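Local atomic coordinates of oligopeptide-binding protein oppA (Lactococcus lactis, PDB entry 3DRF), a protein that binds oligopeptides in a voluminous venus fly-trap cavity as the receptor of the OppABCDF ABC transporter, which takes up peptides. Residues M305-G310 and Q334-A339; K374-Q379 and D529-A534; G85-A90 and A98-R103; F73-G78 and G560-W565; M278-Y283 and N540-Y545. One frame throughout, in Å; residues are numbered along the deposited sequence. Where two conformers were deposited one is given.

Contact 1 (M305-G310 and Q334-A339); sequences MYYNLG and QAIGYA
Met305 and Tyr307 reach across to Ile336 and Gly337 in a buried, mainly apolar strand-on-helix contact. It sits where the end of strand 292-307 faces helix 330-339. The two short axes run nearly antiparallel, at 159°, and come no closer than 10.8 Å, so side chains fill the space between the backbones. No hydrogen bond links the segments. Tyr307 comes in with its outer end: OH lies 3.3 Å from Ile336 CG2, a tight fit, and CE1 of the same ring lies 4.0 Å from that methyl. Ile336 CG2 sits at the ring edge, near its plane. The hydroxyl also makes a weak hydrogen bond to Arg333 O, one turn earlier in the helix. Met305 holds CG anti to its backbone N (chi1 -178°), and a bend at chi3 turns the methyl. CE then packs against Ile336 CG2 at 4.1 Å and against Gly337 CA at 4.2 Å. Met305 and Ile336 cross at about a right angle. Around the contact, strand 468-474 adds Ile468, which touches both Met305 and Tyr307. Strand 536-549 adds Ile537 beside the same two residues. On its other side, the helix packs Ala335 against helix 381-390.

Contact 2 (K374-Q379 and D529-A534); sequences KGYEKQ and DMNKKA
Gly375 passes closest to Asn531, CA to CA 5.9 Å, where the irregular segment 374-379 runs by the C-terminal turn of helix 516-533. Tyr376 makes the shorter of the two bonds across the contact. Its OH donates to Asn531 O at 2.7 Å, and this backbone oxygen lies in the plane of the ring, at its edge. The C=O...OH angle is 153°. The same OH touches Ala534 CB at 3.7 Å. Asn531 uses its side chain as well: CG is anti to its own carbonyl carbon (chi1 -79°), beside the backbone N. ND2 gives a longer, bent bond to Lys374 O at 3.2 Å, with the donor above the carbonyl plane. ND2 also bonds Asn358 O, which is its stronger polar partner. Within the loop, Gly375 N donates to Glu377 OE1 at 2.9 Å, on the syn lone pair. A phenylalanine in place of Tyr376 would probably leave Asn531 O without its hydroxyl donor and open a small gap beside Ala534 CB. The arrangement is a helix C-terminus: Ala534, with positive phi, is the first residue to leave the helical conformation, and a carbonyl of the last turn is bonded by a tyrosine from a loop some 150 residues earlier in the chain.

Contact 3 (G85-A90 and A98-R103); sequences GAADVA and ATITLR
Arg103 swings CG anti to its carbonyl carbon (chi1 -83°), and its chain then runs extended from CG to NE, back over Gly85 and Ala86. It lies at the open end of the antiparallel beta hairpin of strands 87-92 and 97-102. NE donates to Gly85 O at 2.9 Å. That oxygen lies in the guanidinium plane, while NE stands above the carbonyl plane. NH2 of the same group bonds Gly84 O, and the backbone Arg103 N donates to Ala86 O at 3.0 Å. An alanine in place of Arg103 would probably leave Gly85 O and Gly84 O without these guanidinium donors and lose the packing of CG and CD on Ala86 O and Gly85 O. Asp88 and Thr101 form a hydrogen-bonded pair, as do Ala90 and Thr99. Ala87-Leu102 and Val89-Ile100 are the non-hydrogen-bonded pairs. Their side chains share one face of the sheet. There Ala87 CB touches Leu102 CD2 at 3.8 Å and Ile100 CG2 at 4.1 Å. Val89 CG2 meets Ala98 CB at 4.1 Å. On the face of Asp88 and Thr101, Asp88 OD1 turns to Gly84 N. Strand 170-174 continues the sheet beyond 97-102. At the far end a water donates to Ala90 O at 3.0 Å and sits 2.8 Å from Thr99 OG1, tying the two strands together.

Contact 4 (F73-G78 and G560-W565); sequences FFTDSG and GAMNTW
Met562 and Phe74 form a Met-aromatic contact, which joins the short, weakly bonded strand at about 74-75 to the segment leading into helix 564-567. Met562 lies over one face of the Phe74 ring. Its CB stands 3.6 Å from the ring centroid, 2° off the normal, so the contact is a CH-pi one over the centre. CG packs on Phe74 CG at 3.7 Å. The sulfur approaches obliquely, with SD 4.3 Å from the centroid. The chain of Met562 bends at chi2 and chi3, and the chi2 turn (-67°) brings SD back over the strand. There SD takes a weak hydrogen bond from Thr75 N at 3.5 Å. Beyond it, Met562 CE touches Thr75 OG1 at 3.6 Å, and the two side chains cross at about a right angle. Gly560 is the third main contributor. Its CA meets Ser77 CA at 3.8 Å, and its phi is positive. A CB here would run into Ser77 CA, so the close approach depends on the missing side chain. Phe74 also pairs through its backbone with Ile82. A water closes the join: it donates to both Thr75 O and Gly560 O, each at 2.7 Å.

Contact 5 (M278-Y283 and N540-Y545); sequences MVSSQY and NFMLNY
Val279 O is gripped by two donors, Tyr545 OH across the contact and Gln282 N within its own turn, which reach it from opposite faces of the carbonyl plane. The bond from Tyr545 OH is the shorter, at 2.7 Å, and the oxygen lies at the edge of the ring, in its plane. Tyr545 dominates this contact. Its CG sits between the backbone N and the carbonyl carbon (chi1 71°), and the hydroxyl end of the ring lies beside the 3-10 turn 280-282. Met278 CB lies 3.4 Å from Tyr545 OH, and the two side chains cross at about a right angle. Tyr283 turns an edge to the ring: its CD1 stands 3.5 Å above the plane, over the centre. The planes meet at 50° with centroids 4.8 Å apart, an inclined edge-to-face pair. Two waters bind the backbones. One accepts from Met278 N at 2.9 Å and donates to Tyr545 O at 2.8 Å. The other donates to Met278 O and accepts from Tyr545 N. The loop follows strand 274-276, an outer strand of the five-stranded sheet, and leads into helix 283-287. Strand 536-549 belongs to the larger sheet, next to strands 292-307 and 354-356. Helix 263-268 packs on Met278, and Val294 of strand 292-307 lies against Tyr283.

In the fold
Contacts 1 and 2 are neighbours, with centres 10 Å apart. Gln334 NE2 probably bonds Lys532 O at 2.9 Å, and Gln334 CG packs on Tyr376 OH. Contacts 3 and 4 form a second pair, 15 Å between centres, where Phe73 packs on Val89 and Phe74 on Gly85. Contacts 1 and 3 lie on opposite sides of the chain's centre, their centres 43 Å apart. Contact 5 lies about 23 Å, centre to centre, from both contacts 2 and 4. It shares the large sheet with contact 1. Contact 4 closes a long loop of chain that encloses the other four. The receptor was captured closed on a peptide.

Contact 1 (M305-G310 and Q334-A339)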
# COMPACT_ATOMS: atom_id res chain seq x y z
N MET A 305 6.11 -2.08 12.55
CA MET A 305 6.06 -1.05 13.55
C MET A 305 7.03 0.10 13.17
O MET A 305 8.17 -0.09 12.87
CB MET A 305 6.51 -1.69 14.89
CG MET A 305 6.47 -0.71 16.10
SD MET A 305 6.57 -1.57 17.72
CE MET A 305 8.24 -2.31 17.60
N TYR A 306 6.51 1.32 13.19
CA TYR A 306 7.24 2.54 12.86
C TYR A 306 7.63 3.33 14.09
O TYR A 306 6.85 3.42 15.02
CB TYR A 306 6.32 3.49 12.05
CG TYR A 306 6.13 3.10 10.59
CD1 TYR A 306 6.96 3.62 9.57
CD2 TYR A 306 5.15 2.22 10.21
CE1 TYR A 306 6.79 3.29 8.23
CE2 TYR A 306 4.96 1.90 8.86
CZ TYR A 306 5.79 2.43 7.90
OH TYR A 306 5.58 2.05 6.59
N TYR A 307 8.80 3.95 14.02
CA TYR A 307 9.24 4.95 15.02
C TYR A 307 9.25 6.35 14.36
O TYR A 307 9.75 6.50 13.27
CB TYR A 307 10.63 4.58 15.51
CG TYR A 307 10.71 3.23 16.23
CD1 TYR A 307 9.83 2.88 17.26
CD2 TYR A 307 11.68 2.31 15.84
CE1 TYR A 307 9.94 1.67 17.92
CE2 TYR A 307 11.82 1.08 16.50
CZ TYR A 307 10.93 0.79 17.53
OH TYR A 307 11.06 -0.38 18.21
N ASN A 308 8.81 7.35 15.11
CA ASN A 308 8.75 8.71 14.58
C ASN A 308 10.08 9.39 14.87
O ASN A 308 10.41 9.70 15.99
CB ASN A 308 7.58 9.44 15.25
CG ASN A 308 7.27 10.77 14.59
OD1 ASN A 308 7.75 11.09 13.55
ND2 ASN A 308 6.43 11.55 15.23
N LEU A 309 10.84 9.65 13.80
CA LEU A 309 12.22 10.13 13.91
C LEU A 309 12.50 11.44 13.20
O LEU A 309 13.59 11.87 13.15
CB LEU A 309 13.16 9.05 13.32
CG LEU A 309 13.06 7.69 14.03
CD1 LEU A 309 13.95 6.68 13.24
CD2 LEU A 309 13.51 7.70 15.51
N GLY A 310 11.49 12.05 12.62
CA GLY A 310 11.71 13.30 11.91
C GLY A 310 10.44 13.95 11.40
O GLY A 310 9.40 13.80 11.94
N GLN A 334 15.93 -1.05 18.98
CA GLN A 334 16.12 -2.50 18.93
C GLN A 334 15.44 -3.19 20.13
O GLN A 334 14.76 -4.16 19.96
CB GLN A 334 17.63 -2.83 18.93
CG GLN A 334 18.37 -2.43 17.59
CD GLN A 334 19.85 -2.71 17.66
OE1 GLN A 334 20.34 -3.03 18.70
NE2 GLN A 334 20.52 -2.66 16.54
N ALA A 335 15.61 -2.59 21.31
CA ALA A 335 15.06 -3.19 22.56
C ALA A 335 13.52 -3.30 22.48
O ALA A 335 12.94 -4.27 22.82
CB ALA A 335 15.52 -2.37 23.84
N ILE A 336 12.91 -2.23 21.98
CA ILE A 336 11.44 -2.16 21.89
C ILE A 336 10.93 -3.25 20.90
O ILE A 336 9.94 -3.85 21.09
CB ILE A 336 11.00 -0.72 21.59
CG1 ILE A 336 11.24 0.14 22.83
CG2 ILE A 336 9.48 -0.65 21.13
CD1 ILE A 336 11.04 1.68 22.60
N GLY A 337 11.72 -3.49 19.84
CA GLY A 337 11.45 -4.60 18.91
C GLY A 337 11.59 -6.00 19.55
O GLY A 337 10.75 -6.80 19.44
N TYR A 338 12.69 -6.19 20.30
CA TYR A 338 12.91 -7.51 20.95
C TYR A 338 11.89 -7.84 22.05
O TYR A 338 11.69 -8.96 22.36
CB TYR A 338 14.34 -7.63 21.52
CG TYR A 338 15.40 -7.84 20.45
CD1 TYR A 338 15.36 -8.96 19.62
CD2 TYR A 338 16.44 -6.94 20.28
CE1 TYR A 338 16.33 -9.17 18.62
CE2 TYR A 338 17.42 -7.14 19.29
CZ TYR A 338 17.34 -8.26 18.47
OH TYR A 338 18.30 -8.44 17.51
N ALA A 339 11.30 -6.82 22.62
CA ALA A 339 10.36 -7.02 23.78
C ALA A 339 8.97 -7.51 23.32
O ALA A 339 8.24 -8.06 24.07
CB ALA A 339 10.20 -5.72 24.54

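Contact 2 (K374-Q379 and D529-A534)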
# COMPACT_ATOMS: atom_id res chain seq x y z
N LYS A 374 17.70 -12.70 10.06
CA LYS A 374 17.12 -12.73 11.40
C LYS A 374 16.66 -11.31 11.75
O LYS A 374 17.34 -10.35 11.59
CB LYS A 374 18.15 -13.16 12.41
CG LYS A 374 18.84 -14.46 12.11
CD LYS A 374 17.87 -15.62 11.89
CE LYS A 374 18.60 -16.95 11.57
NZ LYS A 374 17.66 -17.88 10.99
N GLY A 375 15.45 -11.28 12.26
CA GLY A 375 14.82 -10.05 12.69
C GLY A 375 14.37 -10.15 14.15
O GLY A 375 15.09 -10.63 14.98
N TYR A 376 13.14 -9.75 14.39
CA TYR A 376 12.57 -9.59 15.74
C TYR A 376 11.42 -10.57 15.92
O TYR A 376 10.58 -10.39 16.76
CB TYR A 376 12.12 -8.09 15.98
CG TYR A 376 13.29 -7.12 15.86
CD1 TYR A 376 14.04 -6.73 16.98
CD2 TYR A 376 13.72 -6.69 14.60
CE1 TYR A 376 15.14 -5.89 16.83
CE2 TYR A 376 14.80 -5.86 14.47
CZ TYR A 376 15.51 -5.47 15.58
OH TYR A 376 16.60 -4.67 15.48
N GLU A 377 11.46 -11.63 15.12
CA GLU A 377 10.39 -12.64 15.14
C GLU A 377 10.33 -13.53 16.41
O GLU A 377 9.38 -14.22 16.63
CB GLU A 377 10.45 -13.51 13.86
CG GLU A 377 11.73 -14.37 13.70
CD GLU A 377 12.94 -13.66 13.06
OE1 GLU A 377 12.88 -12.50 12.87
OE2 GLU A 377 13.94 -14.32 12.84
N LYS A 378 11.41 -13.49 17.20
CA LYS A 378 11.49 -14.19 18.49
C LYS A 378 11.64 -13.18 19.61
O LYS A 378 12.49 -12.37 19.59
CB LYS A 378 12.70 -15.15 18.48
CG LYS A 378 12.91 -15.92 19.77
CD LYS A 378 14.01 -16.91 19.57
CE LYS A 378 14.26 -17.77 20.86
NZ LYS A 378 13.01 -18.39 21.36
N GLN A 379 10.74 -13.26 20.60
CA GLN A 379 10.83 -12.37 21.75
C GLN A 379 12.17 -12.61 22.48
O GLN A 379 12.57 -13.73 22.62
CB GLN A 379 9.65 -12.60 22.72
CG GLN A 379 9.65 -11.54 23.86
CD GLN A 379 8.48 -11.73 24.84
OE1 GLN A 379 7.91 -10.80 25.31
NE2 GLN A 379 8.19 -12.94 25.15
N ASP A 529 20.23 -4.56 6.90
CA ASP A 529 20.52 -3.19 7.35
C ASP A 529 19.27 -2.52 7.97
O ASP A 529 19.38 -1.85 8.94
CB ASP A 529 21.08 -2.30 6.20
CG ASP A 529 22.48 -2.70 5.78
OD1 ASP A 529 23.15 -3.46 6.46
OD2 ASP A 529 22.84 -2.21 4.72
N MET A 530 18.11 -2.78 7.42
CA MET A 530 16.87 -2.20 7.97
C MET A 530 16.64 -2.80 9.36
O MET A 530 16.24 -2.12 10.22
CB MET A 530 15.69 -2.56 7.06
CG MET A 530 15.68 -1.63 5.77
SD MET A 530 15.26 0.17 6.16
CE MET A 530 13.42 0.10 6.10
N ASN A 531 16.89 -4.09 9.53
CA ASN A 531 16.70 -4.71 10.87
C ASN A 531 17.72 -4.15 11.91
O ASN A 531 17.38 -3.92 13.01
CB ASN A 531 16.83 -6.25 10.76
CG ASN A 531 15.56 -6.91 10.21
OD1 ASN A 531 14.54 -6.28 10.05
ND2 ASN A 531 15.66 -8.16 9.91
N LYS A 532 18.96 -3.91 11.51
CA LYS A 532 19.99 -3.38 12.44
C LYS A 532 19.74 -1.90 12.79
O LYS A 532 19.79 -1.56 13.91
CB LYS A 532 21.39 -3.57 11.87
CG LYS A 532 22.46 -3.11 12.89
CD LYS A 532 23.87 -3.45 12.38
CE LYS A 532 24.95 -3.11 13.51
NZ LYS A 532 26.40 -3.00 12.96
N LYS A 533 19.42 -1.09 11.78
CA LYS A 533 19.11 0.32 12.02
C LYS A 533 17.83 0.43 12.87
O LYS A 533 17.72 1.30 13.68
CB LYS A 533 18.89 1.05 10.69
CG LYS A 533 20.15 1.24 9.78
CD LYS A 533 21.04 2.38 10.14
CE LYS A 533 22.23 2.53 9.16
NZ LYS A 533 22.97 3.89 9.45
N ALA A 534 16.87 -0.43 12.58
CA ALA A 534 15.66 -0.55 13.38
C ALA A 534 14.87 0.77 13.42
O ALA A 534 14.26 1.11 14.38
CB ALA A 534 16.03 -1.03 14.82

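Contact 3 (G85-A90 and A98-R103)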
# COMPACT_ATOMS: atom_id res chain seq x y z
N GLY A 85 -3.90 -6.22 -22.68
CA GLY A 85 -4.78 -5.46 -21.79
C GLY A 85 -5.30 -4.19 -22.46
O GLY A 85 -5.22 -4.07 -23.62
N ALA A 86 -5.69 -3.21 -21.64
CA ALA A 86 -6.12 -1.91 -22.16
C ALA A 86 -5.05 -1.20 -22.96
O ALA A 86 -5.36 -0.48 -23.88
CB ALA A 86 -6.65 -1.01 -21.03
N ALA A 87 -3.79 -1.51 -22.61
CA ALA A 87 -2.62 -0.99 -23.30
C ALA A 87 -1.50 -2.03 -23.24
O ALA A 87 -1.56 -2.94 -22.45
CB ALA A 87 -2.13 0.36 -22.65
N ASP A 88 -0.53 -1.84 -24.12
CA ASP A 88 0.75 -2.61 -24.09
C ASP A 88 1.91 -1.63 -23.79
O ASP A 88 1.84 -0.47 -24.09
CB ASP A 88 1.01 -3.27 -25.46
CG ASP A 88 -0.02 -4.36 -25.84
OD1 ASP A 88 -0.76 -4.79 -25.01
OD2 ASP A 88 0.09 -4.75 -26.99
N VAL A 89 2.97 -2.17 -23.21
CA VAL A 89 4.19 -1.41 -22.96
C VAL A 89 5.37 -2.18 -23.58
O VAL A 89 5.47 -3.37 -23.47
CB VAL A 89 4.35 -1.08 -21.47
CG1 VAL A 89 4.44 -2.37 -20.63
CG2 VAL A 89 5.60 -0.22 -21.26
N ALA A 90 6.23 -1.44 -24.25
CA ALA A 90 7.49 -1.96 -24.83
C ALA A 90 8.68 -1.20 -24.26
O ALA A 90 8.74 -0.01 -24.31
CB ALA A 90 7.48 -1.78 -26.32
N ALA A 98 10.32 3.61 -22.28
CA ALA A 98 9.08 2.80 -22.32
C ALA A 98 8.13 3.49 -23.31
O ALA A 98 7.94 4.69 -23.27
CB ALA A 98 8.43 2.69 -20.93
N THR A 99 7.54 2.69 -24.18
CA THR A 99 6.55 3.17 -25.12
C THR A 99 5.24 2.45 -24.82
O THR A 99 5.17 1.24 -24.89
CB THR A 99 6.99 2.89 -26.56
OG1 THR A 99 8.23 3.53 -26.79
CG2 THR A 99 5.97 3.49 -27.54
N ILE A 100 4.23 3.25 -24.49
CA ILE A 100 2.91 2.75 -24.10
C ILE A 100 1.96 2.96 -25.30
O ILE A 100 1.86 4.04 -25.80
CB ILE A 100 2.36 3.51 -22.83
CG1 ILE A 100 3.18 3.22 -21.56
CG2 ILE A 100 0.92 3.12 -22.58
CD1 ILE A 100 4.50 3.99 -21.47
N THR A 101 1.30 1.89 -25.72
CA THR A 101 0.30 1.96 -26.81
C THR A 101 -1.08 1.57 -26.27
O THR A 101 -1.30 0.46 -25.93
CB THR A 101 0.70 1.01 -27.96
OG1 THR A 101 2.00 1.40 -28.43
CG2 THR A 101 -0.27 1.09 -29.13
N LEU A 102 -1.94 2.56 -26.20
CA LEU A 102 -3.33 2.35 -25.76
C LEU A 102 -4.11 1.65 -26.91
O LEU A 102 -3.94 1.98 -28.03
CB LEU A 102 -4.00 3.71 -25.45
CG LEU A 102 -3.28 4.60 -24.44
CD1 LEU A 102 -3.93 5.98 -24.43
CD2 LEU A 102 -3.26 3.99 -23.03
N ARG A 103 -5.00 0.75 -26.55
CA ARG A 103 -5.88 0.15 -27.58
C ARG A 103 -6.65 1.23 -28.35
O ARG A 103 -7.10 2.19 -27.81
CB ARG A 103 -6.87 -0.83 -26.93
CG ARG A 103 -6.28 -2.20 -26.72
CD ARG A 103 -7.36 -3.11 -26.09
NE ARG A 103 -6.92 -4.49 -25.88
CZ ARG A 103 -7.18 -5.47 -26.72
NH1 ARG A 103 -7.86 -5.24 -27.82
NH2 ARG A 103 -6.75 -6.67 -26.43
O HOH W 1 10.31 1.99 -25.82

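Contact 4 (F73-G78 and G560-W565)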
# COMPACT_ATOMS: atom_id res chain seq x y z
N PHE A 73 -2.42 -2.40 -17.84
CA PHE A 73 -1.64 -3.56 -18.35
C PHE A 73 -2.07 -4.89 -17.76
O PHE A 73 -2.37 -5.01 -16.62
CB PHE A 73 -0.15 -3.33 -18.05
CG PHE A 73 0.38 -2.00 -18.55
CD1 PHE A 73 0.37 -1.72 -19.90
CD2 PHE A 73 0.89 -1.07 -17.66
CE1 PHE A 73 0.84 -0.48 -20.40
CE2 PHE A 73 1.36 0.19 -18.14
CZ PHE A 73 1.32 0.49 -19.52
N PHE A 74 -2.02 -5.92 -18.59
CA PHE A 74 -2.19 -7.28 -18.12
C PHE A 74 -0.82 -7.83 -17.76
O PHE A 74 0.18 -7.34 -18.22
CB PHE A 74 -2.81 -8.16 -19.24
CG PHE A 74 -4.35 -8.02 -19.41
CD1 PHE A 74 -5.07 -7.15 -18.66
CD2 PHE A 74 -5.02 -8.81 -20.33
CE1 PHE A 74 -6.47 -7.06 -18.81
CE2 PHE A 74 -6.42 -8.70 -20.49
CZ PHE A 74 -7.08 -7.82 -19.74
N THR A 75 -0.85 -8.86 -16.92
CA THR A 75 0.36 -9.58 -16.51
C THR A 75 0.11 -11.06 -16.47
O THR A 75 -1.00 -11.49 -16.51
CB THR A 75 0.90 -9.18 -15.09
OG1 THR A 75 0.03 -9.71 -14.07
CG2 THR A 75 1.02 -7.63 -14.91
N ASP A 76 1.19 -11.80 -16.42
CA ASP A 76 1.13 -13.25 -16.11
C ASP A 76 1.09 -13.46 -14.60
O ASP A 76 1.01 -12.51 -13.88
CB ASP A 76 2.27 -14.03 -16.77
CG ASP A 76 3.67 -13.64 -16.26
OD1 ASP A 76 3.80 -13.07 -15.23
OD2 ASP A 76 4.59 -13.98 -16.98
N SER A 77 1.12 -14.71 -14.15
CA SER A 77 0.99 -15.00 -12.74
C SER A 77 2.24 -14.62 -11.92
O SER A 77 2.18 -14.61 -10.74
CB SER A 77 0.70 -16.50 -12.51
OG SER A 77 1.78 -17.26 -13.00
N GLY A 78 3.33 -14.32 -12.59
CA GLY A 78 4.54 -13.77 -11.96
C GLY A 78 4.68 -12.23 -12.01
O GLY A 78 5.69 -11.66 -11.72
N GLY A 560 -2.46 -13.47 -11.83
CA GLY A 560 -2.51 -13.72 -13.27
C GLY A 560 -3.92 -13.86 -13.93
O GLY A 560 -4.03 -13.94 -15.12
N ALA A 561 -4.97 -13.86 -13.12
CA ALA A 561 -6.32 -13.83 -13.68
C ALA A 561 -6.67 -12.40 -14.07
O ALA A 561 -6.71 -11.55 -13.24
CB ALA A 561 -7.31 -14.36 -12.61
N MET A 562 -6.87 -12.18 -15.35
CA MET A 562 -7.05 -10.80 -15.86
C MET A 562 -8.49 -10.37 -16.17
O MET A 562 -8.73 -9.26 -16.43
CB MET A 562 -6.20 -10.59 -17.14
CG MET A 562 -4.69 -10.74 -16.92
SD MET A 562 -4.10 -9.38 -15.85
CE MET A 562 -3.53 -10.32 -14.39
N ASN A 563 -9.42 -11.31 -16.12
CA ASN A 563 -10.81 -11.05 -16.55
C ASN A 563 -11.84 -11.52 -15.57
O ASN A 563 -12.94 -11.82 -15.95
CB ASN A 563 -11.05 -11.74 -17.87
CG ASN A 563 -10.64 -10.92 -19.00
OD1 ASN A 563 -11.17 -9.87 -19.21
ND2 ASN A 563 -9.69 -11.40 -19.73
N THR A 564 -11.47 -11.59 -14.32
CA THR A 564 -12.38 -12.06 -13.29
C THR A 564 -13.76 -11.36 -13.33
O THR A 564 -14.74 -12.00 -13.24
CB THR A 564 -11.76 -11.94 -11.92
OG1 THR A 564 -10.55 -12.70 -11.91
CG2 THR A 564 -12.68 -12.56 -10.86
N TRP A 565 -13.80 -10.04 -13.40
CA TRP A 565 -15.10 -9.34 -13.34
C TRP A 565 -16.00 -9.62 -14.55
O TRP A 565 -17.15 -9.50 -14.46
CB TRP A 565 -14.89 -7.81 -13.15
CG TRP A 565 -14.24 -7.54 -11.81
CD1 TRP A 565 -12.97 -7.05 -11.59
CD2 TRP A 565 -14.78 -7.81 -10.53
NE1 TRP A 565 -12.73 -6.97 -10.27
CE2 TRP A 565 -13.81 -7.46 -9.58
CE3 TRP A 565 -16.01 -8.30 -10.08
CZ2 TRP A 565 -14.03 -7.58 -8.23
CZ3 TRP A 565 -16.23 -8.41 -8.73
CH2 TRP A 565 -15.26 -8.04 -7.83
O HOH W 2 -2.40 -13.71 -17.31

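Contact 5 (M278-Y283 and N540-Y545)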
# COMPACT_ATOMS: atom_id res chain seq x y z
N MET A 278 -11.27 -9.78 5.06
CA MET A 278 -11.60 -10.24 6.41
C MET A 278 -10.38 -10.57 7.26
O MET A 278 -9.46 -11.14 6.76
CB MET A 278 -12.54 -11.46 6.35
CG MET A 278 -13.92 -11.08 5.83
SD MET A 278 -15.08 -12.50 5.88
CE MET A 278 -15.34 -12.68 7.67
N VAL A 279 -10.45 -10.20 8.53
CA VAL A 279 -9.36 -10.37 9.48
C VAL A 279 -9.08 -11.88 9.76
O VAL A 279 -9.97 -12.71 9.74
CB VAL A 279 -9.64 -9.63 10.82
CG1 VAL A 279 -9.47 -8.10 10.62
CG2 VAL A 279 -10.98 -10.01 11.46
N SER A 280 -7.84 -12.16 10.06
CA SER A 280 -7.40 -13.53 10.33
C SER A 280 -8.14 -14.18 11.51
O SER A 280 -8.34 -15.39 11.50
CB SER A 280 -5.90 -13.53 10.62
OG SER A 280 -5.15 -13.14 9.47
N SER A 281 -8.57 -13.38 12.47
CA SER A 281 -9.21 -13.93 13.69
C SER A 281 -10.58 -14.58 13.40
O SER A 281 -11.05 -15.33 14.19
CB SER A 281 -9.36 -12.89 14.77
OG SER A 281 -10.20 -11.83 14.34
N GLN A 282 -11.21 -14.23 12.29
CA GLN A 282 -12.49 -14.80 11.90
C GLN A 282 -12.43 -16.03 11.01
O GLN A 282 -13.41 -16.56 10.63
CB GLN A 282 -13.33 -13.68 11.22
CG GLN A 282 -13.74 -12.55 12.19
CD GLN A 282 -14.33 -11.36 11.51
OE1 GLN A 282 -14.28 -11.22 10.33
NE2 GLN A 282 -14.88 -10.50 12.30
N TYR A 283 -11.24 -16.45 10.66
CA TYR A 283 -11.03 -17.52 9.67
C TYR A 283 -11.74 -18.84 10.05
O TYR A 283 -12.34 -19.47 9.22
CB TYR A 283 -9.51 -17.75 9.48
CG TYR A 283 -9.12 -18.71 8.36
CD1 TYR A 283 -9.68 -18.62 7.07
CD2 TYR A 283 -8.11 -19.62 8.55
CE1 TYR A 283 -9.28 -19.44 6.06
CE2 TYR A 283 -7.72 -20.45 7.53
CZ TYR A 283 -8.31 -20.36 6.30
OH TYR A 283 -7.89 -21.16 5.24
N ASN A 540 4.39 -8.83 10.71
CA ASN A 540 3.81 -10.05 10.09
C ASN A 540 3.82 -10.13 8.55
O ASN A 540 3.71 -9.15 7.84
CB ASN A 540 2.36 -10.23 10.51
CG ASN A 540 2.20 -10.71 11.94
OD1 ASN A 540 1.38 -10.23 12.65
ND2 ASN A 540 2.95 -11.62 12.30
N PHE A 541 3.95 -11.36 8.09
CA PHE A 541 3.53 -11.81 6.77
C PHE A 541 2.17 -12.49 6.95
O PHE A 541 1.83 -12.90 8.03
CB PHE A 541 4.53 -12.81 6.18
CG PHE A 541 5.98 -12.31 6.07
CD1 PHE A 541 6.31 -11.01 5.63
CD2 PHE A 541 6.98 -13.16 6.35
CE1 PHE A 541 7.67 -10.64 5.52
CE2 PHE A 541 8.29 -12.77 6.21
CZ PHE A 541 8.61 -11.52 5.81
N MET A 542 1.44 -12.63 5.85
CA MET A 542 0.09 -13.17 5.92
C MET A 542 -0.33 -13.92 4.67
O MET A 542 0.21 -13.75 3.61
CB MET A 542 -0.92 -12.00 6.12
CG MET A 542 -2.19 -12.28 6.93
SD MET A 542 -2.80 -10.68 7.51
CE MET A 542 -3.02 -9.85 5.98
N LEU A 543 -1.32 -14.79 4.90
CA LEU A 543 -2.17 -15.34 3.84
C LEU A 543 -3.51 -14.63 3.90
O LEU A 543 -3.99 -14.38 4.95
CB LEU A 543 -2.44 -16.85 4.04
CG LEU A 543 -1.25 -17.77 4.13
CD1 LEU A 543 -1.70 -19.27 4.40
CD2 LEU A 543 -0.48 -17.63 2.88
N ASN A 544 -4.06 -14.29 2.74
CA ASN A 544 -5.42 -13.79 2.60
C ASN A 544 -6.41 -14.95 2.41
O ASN A 544 -6.04 -15.98 1.91
CB ASN A 544 -5.53 -12.86 1.37
CG ASN A 544 -4.87 -11.50 1.58
OD1 ASN A 544 -4.73 -11.05 2.65
ND2 ASN A 544 -4.42 -10.92 0.52
N TYR A 545 -7.67 -14.70 2.77
CA TYR A 545 -8.77 -15.62 2.44
C TYR A 545 -9.99 -14.79 2.08
O TYR A 545 -10.15 -13.71 2.54
CB TYR A 545 -9.09 -16.57 3.61
CG TYR A 545 -9.76 -15.89 4.81
CD1 TYR A 545 -11.13 -15.94 4.98
CD2 TYR A 545 -9.00 -15.25 5.78
CE1 TYR A 545 -11.74 -15.39 6.05
CE2 TYR A 545 -9.60 -14.63 6.85
CZ TYR A 545 -10.98 -14.72 6.99
OH TYR A 545 -11.57 -14.19 8.07
O HOH W 3 -12.06 -11.76 3.15
O HOH W 4 -8.38 -12.04 4.27
O HOH W 5 -5.90 -13.27 6.68